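Local coordinates for HMG box-containing protein 1 (Homo sapiens, PDB 3QVE) that represses transcription by binding target-gene promoters, taking part in cell-cycle and Wnt-pathway regulation, and is represented here by its AXH domain, at residues S63-V68 / V74-F79. Residues are numbered along the deposited sequence; the frame is centred on the assembly and turned at random.
Sequences SHEESV and VLKLTF. With EDO (1,2-ethanediol), chain G; SO4 (sulfate ion), chain D; EDO (1,2-ethanediol), chain N.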
ATOM      1  N   SER A  63       9.821   5.970   2.266  1.00 24.00           N
ATOM      2  CA  SER A  63      10.304   6.677   1.088  1.00 25.17           C
ATOM      3  C   SER A  63       9.327   6.632  -0.047  1.00 28.15           C
ATOM      4  O   SER A  63       8.484   5.710  -0.122  1.00 26.75           O
ATOM      5  CB  SER A  63      11.663   6.146   0.629  1.00 29.30           C
ATOM      6  OG  SER A  63      11.542   4.904  -0.008  1.00 30.08           O
ATOM      7  N   HIS A  64       9.397   7.641  -0.931  1.00 23.92           N
ATOM      8  CA  HIS A  64       8.494   7.691  -2.085  1.00 23.68           C
ATOM      9  C   HIS A  64       9.123   8.412  -3.247  1.00 25.75           C
ATOM     10  O   HIS A  64       9.951   9.279  -3.061  1.00 26.95           O
ATOM     11  CB  HIS A  64       7.166   8.385  -1.713  1.00 26.80           C
ATOM     12  CG  HIS A  64       7.332   9.790  -1.179  1.00 27.64           C
ATOM     13  ND1 HIS A  64       7.411  10.901  -1.998  1.00 32.31           N
ATOM     14  CD2 HIS A  64       7.425  10.256   0.092  1.00 34.22           C
ATOM     15  CE1 HIS A  64       7.582  11.985  -1.246  1.00 31.16           C
ATOM     16  NE2 HIS A  64       7.590  11.617   0.025  1.00 31.96           N
ATOM     17  N   GLU A  65       8.689   8.064  -4.444  1.00 23.72           N
ATOM     18  CA  GLU A  65       9.093   8.755  -5.643  1.00 24.44           C
ATOM     19  C   GLU A  65       8.008   8.460  -6.676  1.00 24.46           C
ATOM     20  O   GLU A  65       7.131   7.638  -6.459  1.00 24.13           O
ATOM     21  CB  GLU A  65      10.432   8.197  -6.164  1.00 27.15           C
ATOM     22  CG  GLU A  65      10.365   6.722  -6.543  1.00 31.18           C
ATOM     23  CD  GLU A  65      11.743   6.113  -6.875  1.00 34.07           C
ATOM     24  OE1 GLU A  65      12.741   6.753  -6.628  1.00 41.30           O
ATOM     25  OE2 GLU A  65      11.819   4.987  -7.403  1.00 48.13           O
ATOM     26  N   GLU A  66       8.105   9.122  -7.813  1.00 22.23           N
ATOM     27  CA  GLU A  66       7.173   9.018  -8.908  1.00 30.11           C
ATOM     28  C   GLU A  66       7.957   8.630 -10.104  1.00 32.46           C
ATOM     29  O   GLU A  66       9.122   9.017 -10.250  1.00 30.52           O
ATOM     30  CB  GLU A  66       6.562  10.396  -9.204  1.00 32.18           C
ATOM     31  CG  GLU A  66       5.145  10.375  -8.898  1.00 44.19           C
ATOM     32  CD  GLU A  66       4.434  11.676  -9.151  1.00 48.09           C
ATOM     33  OE1 GLU A  66       4.254  12.407  -8.156  1.00 44.70           O
ATOM     34  OE2 GLU A  66       4.013  11.893 -10.306  1.00 50.37           O
ATOM     35  N   SER A  67       7.304   7.898 -10.988  1.00 29.37           N
ATOM     36  CA  SER A  67       7.956   7.338 -12.168  1.00 32.13           C
ATOM     37  C   SER A  67       6.919   7.196 -13.275  1.00 30.47           C
ATOM     38  O   SER A  67       5.751   7.447 -13.060  1.00 28.68           O
ATOM     39  CB  SER A  67       8.494   5.950 -11.780  1.00 35.15           C
ATOM     40  OG  SER A  67       9.450   5.532 -12.700  1.00 52.09           O
ATOM     41  N   VAL A  68       7.354   6.769 -14.450  1.00 32.73           N
ATOM     42  CA  VAL A  68       6.459   6.416 -15.544  1.00 34.10           C
ATOM     43  C   VAL A  68       6.699   4.949 -15.921  1.00 34.57           C
ATOM     44  O   VAL A  68       7.828   4.517 -16.045  1.00 34.51           O
ATOM     45  CB  VAL A  68       6.683   7.329 -16.736  1.00 39.77           C
ATOM     46  CG1 VAL A  68       5.771   6.934 -17.896  1.00 34.77           C
ATOM     47  CG2 VAL A  68       6.417   8.808 -16.313  1.00 39.61           C
ATOM     48  N   VAL A  74       3.171   6.607 -12.099  1.00 26.65           N
ATOM     49  CA  VAL A  74       2.992   5.759 -10.940  1.00 23.78           C
ATOM     50  C   VAL A  74       3.831   6.241  -9.749  1.00 25.28           C
ATOM     51  O   VAL A  74       4.734   7.028  -9.923  1.00 24.74           O
ATOM     52  CB  VAL A  74       3.351   4.297 -11.273  1.00 26.87           C
ATOM     53  CG1 VAL A  74       2.325   3.696 -12.228  1.00 24.39           C
ATOM     54  CG2 VAL A  74       4.795   4.146 -11.773  1.00 26.33           C
ATOM     55  N   LEU A  75       3.511   5.753  -8.564  1.00 22.65           N
ATOM     56  CA  LEU A  75       4.271   5.988  -7.343  1.00 24.40           C
ATOM     57  C   LEU A  75       5.048   4.700  -7.094  1.00 25.80           C
ATOM     58  O   LEU A  75       4.601   3.594  -7.465  1.00 22.73           O
ATOM     59  CB  LEU A  75       3.347   6.259  -6.140  1.00 28.00           C
ATOM     60  CG  LEU A  75       2.464   7.520  -6.137  1.00 29.48           C
ATOM     61  CD1 LEU A  75       1.344   7.415  -5.081  1.00 28.49           C
ATOM     62  CD2 LEU A  75       3.330   8.718  -5.928  1.00 34.00           C
ATOM     63  N   LYS A  76       6.221   4.856  -6.489  1.00 23.13           N
ATOM     64  CA  LYS A  76       7.000   3.772  -5.964  1.00 23.04           C
ATOM     65  C   LYS A  76       7.303   4.122  -4.541  1.00 26.23           C
ATOM     66  O   LYS A  76       7.858   5.184  -4.267  1.00 24.20           O
ATOM     67  CB  LYS A  76       8.257   3.560  -6.782  1.00 27.25           C
ATOM     68  CG  LYS A  76       7.944   2.917  -8.145  1.00 39.54           C
ATOM     69  CD  LYS A  76       9.170   2.696  -9.042  1.00 50.05           C
ATOM     70  CE  LYS A  76       9.958   1.508  -8.623  1.00 51.90           C
ATOM     71  NZ  LYS A  76      11.270   1.400  -9.334  1.00 52.93           N
ATOM     72  N   LEU A  77       6.911   3.230  -3.650  1.00 20.69           N
ATOM     73  CA  LEU A  77       6.915   3.479  -2.201  1.00 23.52           C
ATOM     74  C   LEU A  77       7.581   2.366  -1.475  1.00 24.53           C
ATOM     75  O   LEU A  77       7.377   1.209  -1.836  1.00 25.04           O
ATOM     76  CB  LEU A  77       5.472   3.540  -1.686  1.00 19.16           C
ATOM     77  CG  LEU A  77       4.472   4.425  -2.398  1.00 24.27           C
ATOM     78  CD1 LEU A  77       3.015   4.195  -1.852  1.00 23.06           C
ATOM     79  CD2 LEU A  77       4.966   5.925  -2.245  1.00 20.89           C
ATOM     80  N   THR A  78       8.285   2.673  -0.380  1.00 22.33           N
ATOM     81  CA  THR A  78       8.911   1.609   0.419  1.00 21.77           C
ATOM     82  C   THR A  78       8.378   1.706   1.817  1.00 23.88           C
ATOM     83  O   THR A  78       8.323   2.782   2.410  1.00 25.42           O
ATOM     84  CB  THR A  78      10.459   1.687   0.408  1.00 23.51           C
ATOM     85  OG1 THR A  78      10.904   1.392  -0.911  1.00 24.49           O
ATOM     86  CG2 THR A  78      11.100   0.641   1.395  1.00 24.37           C
ATOM     87  N   PHE A  79       7.959   0.561   2.327  1.00 21.85           N
ATOM     88  CA  PHE A  79       7.262   0.444   3.604  1.00 23.41           C
ATOM     89  C   PHE A  79       8.017  -0.485   4.561  1.00 25.44           C
ATOM     90  O   PHE A  79       8.634  -1.451   4.126  1.00 24.70           O
ATOM     91  CB  PHE A  79       5.895  -0.192   3.404  1.00 25.81           C
ATOM     92  CG  PHE A  79       4.899   0.696   2.729  1.00 23.21           C
ATOM     93  CD1 PHE A  79       4.267   1.707   3.423  1.00 26.01           C
ATOM     94  CD2 PHE A  79       4.512   0.449   1.420  1.00 26.45           C
ATOM     95  CE1 PHE A  79       3.314   2.515   2.812  1.00 24.32           C
ATOM     96  CE2 PHE A  79       3.562   1.261   0.804  1.00 23.43           C
ATOM     97  CZ  PHE A  79       2.982   2.284   1.493  1.00 23.86           C
TER
HETATM   98  C1  EDO G   8      10.822   4.369  -2.914  1.00 37.13           C
HETATM   99  O1  EDO G   8      12.193   4.695  -2.605  1.00 62.00           O
HETATM  100  C2  EDO G   8      10.888   2.995  -3.577  1.00 47.12           C
HETATM  101  O2  EDO G   8      11.866   2.917  -4.653  1.00 52.93           O
HETATM  102  S   SO4 D   2       7.370  13.888   3.073  1.00 39.91           S
HETATM  103  O1  SO4 D   2       8.320  13.930   1.984  1.00 42.48           O
HETATM  104  O2  SO4 D   2       7.979  13.876   4.384  1.00 53.55           O
HETATM  105  O3  SO4 D   2       6.314  14.876   2.926  1.00 50.03           O
HETATM  106  O4  SO4 D   2       6.696  12.624   2.964  1.00 47.90           O
HETATM  107  C1  EDO N  24      13.811  -1.451  -9.253  1.00 69.45           C
HETATM  108  O1  EDO N  24      12.488  -0.914  -9.330  1.00 65.04           O
HETATM  109  C2  EDO N  24      13.848  -2.878  -9.772  1.00 70.50           C
HETATM  110  O2  EDO N  24      13.126  -2.935 -11.008  1.00 73.89           O
HETATM  111  O   HOH W   1      13.320   3.260  -8.582  1.00 40.57           O
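Lys76 runs side by side with Glu65, and its atoms can be followed outward. CB lies 3.8 Å from Glu65 CG; CD passes 3.9 Å from Glu65 OE2 and also meets Ser67 CB, at 4.3 Å. A bend at chi3 (78°) turns the chain after CD, and CE still runs alongside Glu65 OE2 before NZ stops 4.1 Å from that oxygen, too far for a salt bridge. One water closes the gap, donating to Glu65 OE2 and accepting from Lys76 NZ, while NZ also donates to a 1,2-ethanediol. An alanine here would probably leave the Glu65 carboxylate without its water-bridged ammonium and without the lysine methylenes alongside OE2. Beneath the pair, Lys76 N donates to Glu65 O (2.9 Å, 171°) and Glu65 N to Lys76 O, identifying an antiparallel hydrogen-bonded pair in the beta hairpin of strands 59-69 and 72-80 of the AXH domain. The neighbouring non-hydrogen-bonded pairs face the other way: Leu77 CD2 presses on His64 CB at 3.3 Å, and Leu75 CD2 meets Glu66 CG. Phe109 touches both leucines and the His64 ring, whereas Glu66 OE1 is hydrogen-bonded to Tyr110 OH. His64 NE2 donates to a sulfate which, like the ethanediol, probably comes from the crystallisation liquor.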